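Local atomic coordinates of LS-24 (Lathyrus sativus, PDB entry 3LP9), a protein that probably binds hemin as a monomer and spermine as a dimer, each excluding the other, and may take part in the response to oxidative stress and in polyamine biosynthesis. Residues A122-T127 with S160-F165; K130-F135 with A141-G146. All blocks are in the same frame, centred on the assembly; numbering follows the deposited sequence.

Contact 1 (A122-T127 with S160-F165)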
# COMPACT_ATOMS: atom_id res chain seq x y z
N ALA A 122 1.85 17.13 6.40
CA ALA A 122 2.56 18.03 5.54
C ALA A 122 4.07 18.02 5.83
O ALA A 122 4.48 17.55 6.90
CB ALA A 122 2.01 19.46 5.75
N ALA A 123 4.87 18.63 4.93
CA ALA A 123 6.32 18.62 5.01
C ALA A 123 6.89 19.60 4.03
O ALA A 123 6.30 19.85 3.00
CB ALA A 123 6.86 17.25 4.67
N TYR A 124 8.09 20.11 4.33
CA TYR A 124 8.81 20.99 3.43
C TYR A 124 10.28 20.82 3.67
O TYR A 124 10.71 20.44 4.76
CB TYR A 124 8.44 22.49 3.61
CG TYR A 124 8.78 23.15 4.93
CD1 TYR A 124 7.86 23.16 6.01
CD2 TYR A 124 10.01 23.79 5.13
CE1 TYR A 124 8.18 23.82 7.25
CE2 TYR A 124 10.33 24.40 6.32
CZ TYR A 124 9.39 24.43 7.40
OH TYR A 124 9.79 25.09 8.58
N ARG A 125 11.04 21.13 2.61
CA ARG A 125 12.50 21.04 2.52
C ARG A 125 13.18 22.23 3.17
O ARG A 125 13.00 23.35 2.77
CB ARG A 125 12.86 20.97 1.02
CG ARG A 125 14.35 20.78 0.71
CD ARG A 125 14.80 19.49 1.40
NE ARG A 125 16.06 19.03 0.90
CZ ARG A 125 17.24 19.43 1.34
NH1 ARG A 125 17.35 20.33 2.29
NH2 ARG A 125 18.31 18.89 0.81
N SER A 126 13.99 22.00 4.19
CA SER A 126 14.77 23.12 4.75
C SER A 126 15.85 23.55 3.74
O SER A 126 16.27 22.75 2.91
CB SER A 126 15.43 22.68 6.05
OG SER A 126 16.40 23.63 6.51
N THR A 127 16.30 24.80 3.83
CA THR A 127 17.35 25.30 2.94
C THR A 127 18.64 24.71 3.51
O THR A 127 19.72 24.69 2.87
CB THR A 127 17.46 26.90 2.96
OG1 THR A 127 17.42 27.37 4.30
CG2 THR A 127 16.35 27.54 2.22
N SER A 160 5.27 25.66 19.90
CA SER A 160 6.63 25.70 20.46
C SER A 160 7.68 26.06 19.38
O SER A 160 8.74 26.62 19.68
CB SER A 160 6.97 24.37 21.15
OG SER A 160 7.45 23.41 20.21
N GLY A 161 7.39 25.75 18.11
CA GLY A 161 8.39 25.85 17.06
C GLY A 161 8.07 26.94 16.08
O GLY A 161 8.99 27.51 15.51
N TYR A 162 6.79 27.27 15.91
CA TYR A 162 6.33 28.32 14.96
C TYR A 162 5.46 29.36 15.69
O TYR A 162 4.21 29.34 15.56
CB TYR A 162 5.50 27.70 13.81
CG TYR A 162 6.30 26.70 13.03
CD1 TYR A 162 6.97 27.08 11.85
CD2 TYR A 162 6.50 25.40 13.52
CE1 TYR A 162 7.78 26.19 11.16
CE2 TYR A 162 7.29 24.51 12.83
CZ TYR A 162 7.93 24.90 11.66
OH TYR A 162 8.76 24.02 10.98
N PRO A 163 6.09 30.29 16.43
CA PRO A 163 5.30 31.30 17.17
C PRO A 163 4.36 32.11 16.23
O PRO A 163 3.27 32.53 16.60
CB PRO A 163 6.39 32.20 17.81
CG PRO A 163 7.62 31.26 17.93
CD PRO A 163 7.54 30.56 16.56
N CYS A 164 4.79 32.26 14.99
CA CYS A 164 3.99 33.00 14.03
C CYS A 164 2.63 32.32 13.77
O CYS A 164 1.71 32.95 13.23
CB CYS A 164 4.78 33.18 12.73
SG CYS A 164 5.35 31.65 11.88
N PHE A 165 2.52 31.02 14.17
CA PHE A 165 1.29 30.23 13.96
C PHE A 165 0.34 30.27 15.15
O PHE A 165 -0.79 29.82 15.03
CB PHE A 165 1.62 28.78 13.60
CG PHE A 165 2.05 28.58 12.15
CD1 PHE A 165 1.73 29.52 11.17
CD2 PHE A 165 2.73 27.41 11.76
CE1 PHE A 165 2.12 29.30 9.82
CE2 PHE A 165 3.09 27.19 10.45
CZ PHE A 165 2.79 28.12 9.47
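The rings of Tyr124 and Tyr162 meet edge to edge through their hydroxyls, each phenolic oxygen lying near the plane of the other ring and neither ring covering a face of its partner. Tyr133 of strand 131-136 lies against the Tyr124 ring with the two planes about 15° apart, and Tyr140 packs edge-to-face with Tyr162.

Across the contact, Tyr124 OH and Tyr162 OH are 2.8 Å apart, a hydrogen bond in which either hydroxyl could donate. Tyr124 OH also comes within 3.5 Å of Tyr162 CE1. The side chains approach from opposite directions and bring together backbones whose nearest CA atoms, those of Tyr124 and Tyr162, are 13.9 Å apart. Tyr124 reaches out with CG between its backbone N and carbonyl carbon (chi1 65°), which sends the ring off the strand toward 160-165. A phenylalanine in place of Tyr124 would probably keep the ring packing but leave Tyr162 OH without this buried partner.

A single polar bridge thus ties strand 122-125, an outermost strand of a hemopexin blade, to the segment following helix 158-161, and gives each buried hydroxyl a polar partner, although one bond uses only one of the two protons.

Contact 2 (K130-F135 with A141-G146)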
# COMPACT_ATOMS: atom_id res chain seq x y z
N LYS A 130 20.53 18.64 4.62
CA LYS A 130 19.48 17.70 4.15
C LYS A 130 18.28 17.63 5.12
O LYS A 130 17.61 16.59 5.23
CB LYS A 130 20.10 16.32 3.92
CG LYS A 130 21.29 16.36 3.01
CD LYS A 130 21.64 14.97 2.65
CE LYS A 130 22.33 14.85 1.30
NZ LYS A 130 22.42 13.36 0.97
N GLU A 131 18.04 18.75 5.82
CA GLU A 131 16.98 18.82 6.81
C GLU A 131 15.55 19.04 6.24
O GLU A 131 15.38 19.60 5.18
CB GLU A 131 17.33 19.82 7.91
CG GLU A 131 18.56 19.40 8.73
CD GLU A 131 18.94 20.40 9.78
OE1 GLU A 131 18.04 21.14 10.24
OE2 GLU A 131 20.14 20.48 10.13
N VAL A 132 14.55 18.49 6.94
CA VAL A 132 13.13 18.46 6.50
C VAL A 132 12.27 18.65 7.76
O VAL A 132 12.61 18.16 8.83
CB VAL A 132 12.70 17.12 5.79
CG1 VAL A 132 11.30 17.18 5.27
CG2 VAL A 132 13.62 16.76 4.66
N TYR A 133 11.19 19.41 7.63
CA TYR A 133 10.17 19.52 8.68
C TYR A 133 8.92 18.82 8.26
O TYR A 133 8.40 19.06 7.19
CB TYR A 133 9.86 20.98 9.01
CG TYR A 133 11.10 21.74 9.45
CD1 TYR A 133 11.36 21.99 10.82
CD2 TYR A 133 12.02 22.20 8.51
CE1 TYR A 133 12.50 22.67 11.20
CE2 TYR A 133 13.15 22.86 8.88
CZ TYR A 133 13.39 23.09 10.21
OH TYR A 133 14.53 23.79 10.55
N LEU A 134 8.42 17.97 9.14
CA LEU A 134 7.21 17.22 8.86
C LEU A 134 6.14 17.51 9.94
O LEU A 134 6.47 17.64 11.10
CB LEU A 134 7.56 15.70 8.72
CG LEU A 134 8.68 15.36 7.71
CD1 LEU A 134 10.04 15.39 8.45
CD2 LEU A 134 8.57 14.08 6.98
N PHE A 135 4.86 17.51 9.55
CA PHE A 135 3.75 17.85 10.42
C PHE A 135 2.70 16.76 10.47
O PHE A 135 2.34 16.23 9.44
CB PHE A 135 3.08 19.19 9.97
CG PHE A 135 4.05 20.37 9.98
CD1 PHE A 135 4.13 21.22 11.07
CD2 PHE A 135 4.94 20.57 8.90
CE1 PHE A 135 5.02 22.27 11.08
CE2 PHE A 135 5.89 21.62 8.89
CZ PHE A 135 5.93 22.47 9.98
N ALA A 141 8.01 17.28 13.25
CA ALA A 141 9.32 16.67 13.37
C ALA A 141 10.24 17.41 12.42
O ALA A 141 9.80 17.85 11.34
CB ALA A 141 9.26 15.21 12.99
N ARG A 142 11.50 17.53 12.83
CA ARG A 142 12.60 18.06 12.00
C ARG A 142 13.59 16.89 11.81
O ARG A 142 14.06 16.31 12.82
CB ARG A 142 13.26 19.22 12.71
CG ARG A 142 14.45 19.85 12.04
CD ARG A 142 15.01 20.76 13.08
NE ARG A 142 16.27 21.31 12.67
CZ ARG A 142 17.11 21.97 13.44
NH1 ARG A 142 16.81 22.16 14.72
NH2 ARG A 142 18.25 22.40 12.93
N ILE A 143 13.80 16.47 10.55
CA ILE A 143 14.70 15.33 10.28
C ILE A 143 15.92 15.67 9.38
O ILE A 143 16.03 16.77 8.85
CB ILE A 143 13.93 14.10 9.75
CG1 ILE A 143 13.68 14.21 8.24
CG2 ILE A 143 12.65 13.90 10.55
CD1 ILE A 143 13.10 12.97 7.60
N ASP A 144 16.83 14.71 9.23
CA ASP A 144 17.95 14.80 8.29
C ASP A 144 17.90 13.54 7.43
O ASP A 144 18.19 12.46 7.93
CB ASP A 144 19.24 14.94 9.02
CG ASP A 144 20.43 15.08 8.10
OD1 ASP A 144 20.57 14.34 7.08
OD2 ASP A 144 21.27 15.94 8.39
N TYR A 145 17.48 13.64 6.16
CA TYR A 145 17.37 12.44 5.34
C TYR A 145 18.67 11.83 4.87
O TYR A 145 18.64 10.73 4.31
CB TYR A 145 16.45 12.63 4.16
CG TYR A 145 16.96 13.58 3.09
CD1 TYR A 145 16.34 14.83 2.90
CD2 TYR A 145 18.00 13.20 2.23
CE1 TYR A 145 16.74 15.69 1.88
CE2 TYR A 145 18.48 14.06 1.22
CZ TYR A 145 17.85 15.32 1.05
OH TYR A 145 18.28 16.16 0.05
N GLY A 146 19.82 12.48 5.10
CA GLY A 146 21.10 11.86 4.80
C GLY A 146 21.50 10.92 5.92
O GLY A 146 21.96 9.81 5.69
O HOH W 1 21.91 17.84 6.91
O HOH W 2 21.74 17.49 10.76
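Strands 131-135 and 141-144 pair as an antiparallel hairpin held by five backbone hydrogen bonds. Val132 with Ile143 and Leu134 with Ala141 are the hydrogen-bonded pairs; Leu134 N to Ala141 O, at 2.6 Å, is nearly straight (170°). Beyond the strands, Tyr145 N to Lys130 O is the fifth.

The ionic link lies on the face bearing Glu131, Tyr133, Arg142 and Asp144. Arg142 presents NE and NH2 side-on to Glu131 OE1, both 3.0 Å from it and both approaching from the same face of the carboxylate, whose plane is 47° from the guanidinium. The extended Arg142 chain, CG anti to its own N (chi1 177°), runs alongside Tyr133, with CG 3.5 Å from Tyr133 CE1. Arg142 NH1 bonds Asn152 on the next strand.

On the other, apolar face, shared with Val132, Leu134 CD1 meets Ile143 CG2 at 3.7 Å. At the hairpin's end, beyond the paired strands, Lys130 CB sits over the centre of the Tyr145 ring (CH-pi, 3.8 Å to the centroid) and Val132 CG2 touches its edge; Tyr145 OH bonds Arg125.

One water joins Lys130 N to Asp144 OD2. Two N-H groups converging on one oxygen probably stabilise the Glu131 carboxylate as an anion and limit the turning of Arg142.

In the fold
Contact 2 is nested in the chain within the loop that contact 1 closes, and their centres lie 11 Å apart. Strand 122-125 of contact 1 and both strands of contact 2 belong to one four-stranded antiparallel sheet, a blade of the hemopexin propeller, where 122-125 neighbours 131-136; 160-165 lies outside it. Ala122 O probably accepts from Phe135 N at 2.7 Å, and Arg125 NH2 probably bonds Tyr145 OH at 2.8 Å. Tyr162 OH packs 3.3 Å from Tyr133 CD1, so the tyrosine bridge of contact 1 rests on the hairpin. Inward lie the ions: the Tyr124 side chain is about 4 Å from sodium and about 12 Å from calcium, which Asn7, Asp65, Asp121 and Asp175 bind.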